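Local coordinates for protein 6-aminohexanoate-cyclic-dimer hydrolase (Arthrobacter sp., PDB 3A2Q) that hydrolyses the cyclic dimer of 6-aminohexanoate, a nylon-6 by-product, to the linear dimer, as a member of the amidase family, at residues N43-S57 with R108-T120. The protein carries 1 engineered substitution. Sequence-based numbering, arbitrary orientation.
Sequences NAVIIPLFEKARRES and RAAGFVLLGKTNT
N119 N donates a hydrogen bond to A44 O at 2.9 Å, and K117 N donates to I47 O as strand 45-48 runs antiparallel to strand 113-118. I46 N donates to K117 O at 3.0 Å and, weakly, so does I47 N, a classic beta bulge. L49 N, at the N-cap of helix 50-57, then donates to L115 O (2.8 Å), and the helix runs back along strand 113-118, antiparallel at 172° with axes 6.5 Å apart. A side chain at G116 would collide with I47 O. Within this chain strand 45-48 is the outermost strand on one side of the mixed amidase-family sheet; 113-118 is flanked on its other side by parallel strand 68-72, which ends at K72, a charge-relay residue by similarity. I47 and K117 lie side by side on one face, while K117 NZ forms a salt bridge with D73 and a hydrogen bond with I82 O. L49 CD1 packs on L114 CG (3.6 Å), and L115 CD1 meets the F50 ring at its edge. With CG anti to its carbonyl carbon (chi1 -51°) and the chain extended beyond, E56 brings OE1 to L114 N (2.8 Å, 165°); one water joins OE1 to F112 O, another OE2 to R108 NH1. An alanine at E56 would remove the carboxylate and probably leave L114 N without this acceptor and each water with one protein partner fewer. The salt bridge of R108 is to D100.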
# COMPACT_ATOMS: atom_id res chain seq x y z
N ASN A 43 -0.07 -4.74 17.40
CA ASN A 43 1.30 -4.98 16.93
C ASN A 43 1.51 -4.37 15.54
O ASN A 43 2.03 -5.02 14.63
CB ASN A 43 1.57 -6.49 16.92
CG ASN A 43 3.01 -6.84 16.59
OD1 ASN A 43 3.95 -6.18 17.05
ND2 ASN A 43 3.20 -7.90 15.81
N ALA A 44 1.09 -3.11 15.39
CA ALA A 44 1.20 -2.38 14.12
C ALA A 44 2.55 -1.67 14.02
O ALA A 44 3.29 -1.85 13.05
CB ALA A 44 0.07 -1.38 14.00
N VAL A 45 2.85 -0.84 15.02
CA VAL A 45 4.12 -0.11 15.06
C VAL A 45 5.12 -1.05 15.74
O VAL A 45 4.98 -1.34 16.93
CB VAL A 45 4.01 1.18 15.89
CG1 VAL A 45 5.37 1.86 15.99
CG2 VAL A 45 3.01 2.12 15.26
N ILE A 46 6.11 -1.52 15.00
CA ILE A 46 7.09 -2.44 15.57
C ILE A 46 8.36 -1.75 16.06
O ILE A 46 9.10 -2.31 16.87
CB ILE A 46 7.51 -3.54 14.58
CG1 ILE A 46 7.95 -2.92 13.26
CG2 ILE A 46 6.36 -4.51 14.37
CD1 ILE A 46 8.53 -3.91 12.29
N ILE A 47 8.60 -0.54 15.56
CA ILE A 47 9.79 0.21 15.94
C ILE A 47 9.42 1.65 16.25
O ILE A 47 9.43 2.50 15.36
CB ILE A 47 10.84 0.22 14.81
CG1 ILE A 47 11.21 -1.21 14.42
CG2 ILE A 47 12.08 0.98 15.27
CD1 ILE A 47 12.02 -1.31 13.14
N PRO A 48 9.07 1.94 17.51
CA PRO A 48 8.71 3.30 17.89
C PRO A 48 9.92 4.22 17.79
O PRO A 48 11.04 3.80 18.06
CB PRO A 48 8.21 3.16 19.33
CG PRO A 48 8.95 1.95 19.82
CD PRO A 48 8.90 1.02 18.65
N LEU A 49 9.69 5.46 17.39
CA LEU A 49 10.75 6.45 17.26
C LEU A 49 10.27 7.74 17.92
O LEU A 49 10.32 8.82 17.32
CB LEU A 49 11.05 6.72 15.78
CG LEU A 49 11.51 5.53 14.94
CD1 LEU A 49 11.59 5.94 13.48
CD2 LEU A 49 12.86 5.04 15.43
N PHE A 50 9.81 7.62 19.16
CA PHE A 50 9.30 8.77 19.89
C PHE A 50 10.32 9.88 20.13
O PHE A 50 9.97 11.06 20.09
CB PHE A 50 8.70 8.31 21.23
CG PHE A 50 7.68 7.22 21.09
CD1 PHE A 50 6.73 7.25 20.07
CD2 PHE A 50 7.65 6.16 21.99
CE1 PHE A 50 5.77 6.25 19.95
CE2 PHE A 50 6.69 5.15 21.88
CZ PHE A 50 5.75 5.20 20.86
N GLU A 51 11.57 9.52 20.38
CA GLU A 51 12.59 10.54 20.61
C GLU A 51 12.85 11.35 19.34
O GLU A 51 12.84 12.58 19.38
CB GLU A 51 13.89 9.90 21.12
CG GLU A 51 13.71 9.16 22.44
CD GLU A 51 13.12 10.03 23.54
OE1 GLU A 51 12.78 9.49 24.61
OE2 GLU A 51 13.00 11.26 23.34
N LYS A 52 13.07 10.67 18.22
CA LYS A 52 13.30 11.38 16.97
C LYS A 52 12.07 12.22 16.66
O LYS A 52 12.19 13.38 16.26
CB LYS A 52 13.54 10.40 15.81
CG LYS A 52 13.53 11.08 14.45
CD LYS A 52 13.90 10.15 13.31
CE LYS A 52 15.39 9.83 13.31
NZ LYS A 52 15.79 9.09 12.08
N ALA A 53 10.90 11.64 16.87
CA ALA A 53 9.66 12.36 16.62
C ALA A 53 9.62 13.63 17.46
O ALA A 53 9.11 14.66 17.03
CB ALA A 53 8.46 11.47 16.95
N ARG A 54 10.16 13.54 18.67
CA ARG A 54 10.18 14.68 19.57
C ARG A 54 11.17 15.75 19.16
O ARG A 54 10.92 16.94 19.35
CB ARG A 54 10.47 14.20 21.00
CG ARG A 54 9.25 13.59 21.68
CD ARG A 54 9.64 12.78 22.90
NE ARG A 54 8.46 12.28 23.61
CZ ARG A 54 8.44 11.16 24.32
NH1 ARG A 54 9.53 10.41 24.42
NH2 ARG A 54 7.32 10.78 24.92
N ARG A 55 12.30 15.34 18.58
CA ARG A 55 13.31 16.29 18.13
C ARG A 55 12.82 17.00 16.87
O ARG A 55 12.94 18.22 16.76
CB ARG A 55 14.62 15.57 17.78
CG ARG A 55 15.10 14.54 18.78
CD ARG A 55 16.27 13.77 18.18
NE ARG A 55 16.59 12.55 18.91
CZ ARG A 55 17.46 11.64 18.48
NH1 ARG A 55 18.09 11.81 17.33
NH2 ARG A 55 17.69 10.55 19.20
N GLU A 56 12.28 16.24 15.93
CA GLU A 56 11.79 16.80 14.68
C GLU A 56 10.61 17.74 14.90
O GLU A 56 10.45 18.72 14.18
CB GLU A 56 11.38 15.68 13.71
CG GLU A 56 12.44 14.61 13.50
CD GLU A 56 12.07 13.63 12.41
OE1 GLU A 56 10.86 13.38 12.20
OE2 GLU A 56 12.99 13.09 11.76
N SER A 57 9.78 17.44 15.90
CA SER A 57 8.62 18.27 16.17
C SER A 57 9.00 19.70 16.52
O SER A 57 8.34 20.66 16.11
CB SER A 57 7.80 17.67 17.31
OG SER A 57 6.66 18.48 17.58
N ARG A 108 9.81 15.13 6.06
CA ARG A 108 10.34 15.98 7.13
C ARG A 108 10.35 17.45 6.72
O ARG A 108 10.03 18.33 7.53
CB ARG A 108 11.75 15.54 7.51
CG ARG A 108 12.32 16.28 8.70
CD ARG A 108 13.64 15.69 9.18
NE ARG A 108 14.73 15.88 8.22
CZ ARG A 108 15.38 14.89 7.63
NH1 ARG A 108 15.07 13.62 7.89
NH2 ARG A 108 16.37 15.16 6.78
N ALA A 109 10.71 17.72 5.47
CA ALA A 109 10.75 19.09 4.97
C ALA A 109 9.35 19.68 4.94
O ALA A 109 9.17 20.90 5.03
CB ALA A 109 11.36 19.12 3.57
N ALA A 110 8.35 18.82 4.82
CA ALA A 110 6.95 19.24 4.78
C ALA A 110 6.41 19.55 6.17
O ALA A 110 5.36 20.19 6.30
CB ALA A 110 6.10 18.17 4.11
N GLY A 111 7.10 19.09 7.20
CA GLY A 111 6.65 19.34 8.56
C GLY A 111 6.19 18.12 9.32
O GLY A 111 5.85 18.21 10.50
N PHE A 112 6.17 16.96 8.66
CA PHE A 112 5.76 15.71 9.29
C PHE A 112 6.86 15.23 10.23
O PHE A 112 8.03 15.51 10.01
CB PHE A 112 5.50 14.64 8.22
CG PHE A 112 4.22 14.83 7.44
CD1 PHE A 112 2.99 14.53 8.03
CD2 PHE A 112 4.24 15.30 6.13
CE1 PHE A 112 1.80 14.69 7.31
CE2 PHE A 112 3.05 15.46 5.41
CZ PHE A 112 1.83 15.16 6.00
N VAL A 113 6.48 14.50 11.28
CA VAL A 113 7.48 13.97 12.21
C VAL A 113 7.43 12.44 12.18
O VAL A 113 6.37 11.84 12.29
CB VAL A 113 7.24 14.49 13.67
CG1 VAL A 113 7.13 16.01 13.66
CG2 VAL A 113 6.00 13.87 14.28
N LEU A 114 8.59 11.81 12.00
CA LEU A 114 8.68 10.36 11.94
C LEU A 114 8.42 9.74 13.31
O LEU A 114 9.29 9.77 14.19
CB LEU A 114 10.05 9.92 11.42
CG LEU A 114 10.23 8.42 11.23
CD1 LEU A 114 9.08 7.87 10.40
CD2 LEU A 114 11.57 8.14 10.55
N LEU A 115 7.23 9.17 13.49
CA LEU A 115 6.83 8.56 14.75
C LEU A 115 7.35 7.14 14.96
O LEU A 115 7.53 6.71 16.10
CB LEU A 115 5.30 8.56 14.86
CG LEU A 115 4.70 8.14 16.20
CD1 LEU A 115 5.13 9.13 17.28
CD2 LEU A 115 3.18 8.11 16.09
N GLY A 116 7.57 6.41 13.88
CA GLY A 116 8.06 5.05 14.00
C GLY A 116 7.87 4.23 12.73
O GLY A 116 7.43 4.76 11.71
N LYS A 117 8.21 2.95 12.81
CA LYS A 117 8.08 2.06 11.66
C LYS A 117 7.00 1.00 11.87
O LYS A 117 6.75 0.56 12.99
CB LYS A 117 9.41 1.37 11.38
CG LYS A 117 10.53 2.30 10.96
CD LYS A 117 11.71 1.48 10.49
CE LYS A 117 12.77 2.32 9.81
NZ LYS A 117 13.75 1.42 9.14
N THR A 118 6.37 0.58 10.77
CA THR A 118 5.30 -0.41 10.83
C THR A 118 5.68 -1.80 10.34
O THR A 118 6.57 -1.96 9.50
CB THR A 118 4.09 0.06 10.02
OG1 THR A 118 4.53 0.43 8.70
CG2 THR A 118 3.45 1.26 10.70
N ASN A 119 4.97 -2.80 10.85
CA ASN A 119 5.22 -4.19 10.53
C ASN A 119 4.88 -4.59 9.09
O ASN A 119 4.02 -3.99 8.45
CB ASN A 119 4.48 -5.09 11.53
CG ASN A 119 4.99 -6.51 11.53
OD1 ASN A 119 6.16 -6.77 11.22
ND2 ASN A 119 4.13 -7.45 11.91
N THR A 120 5.57 -5.62 8.61
CA THR A 120 5.41 -6.15 7.26
C THR A 120 5.83 -7.61 7.21
O THR A 120 6.61 -8.07 8.05
CB THR A 120 6.31 -5.39 6.25
OG1 THR A 120 6.35 -6.09 5.00
CG2 THR A 120 7.74 -5.29 6.80
O HOH W 1 9.82 13.70 9.69
O HOH W 2 13.01 11.82 9.41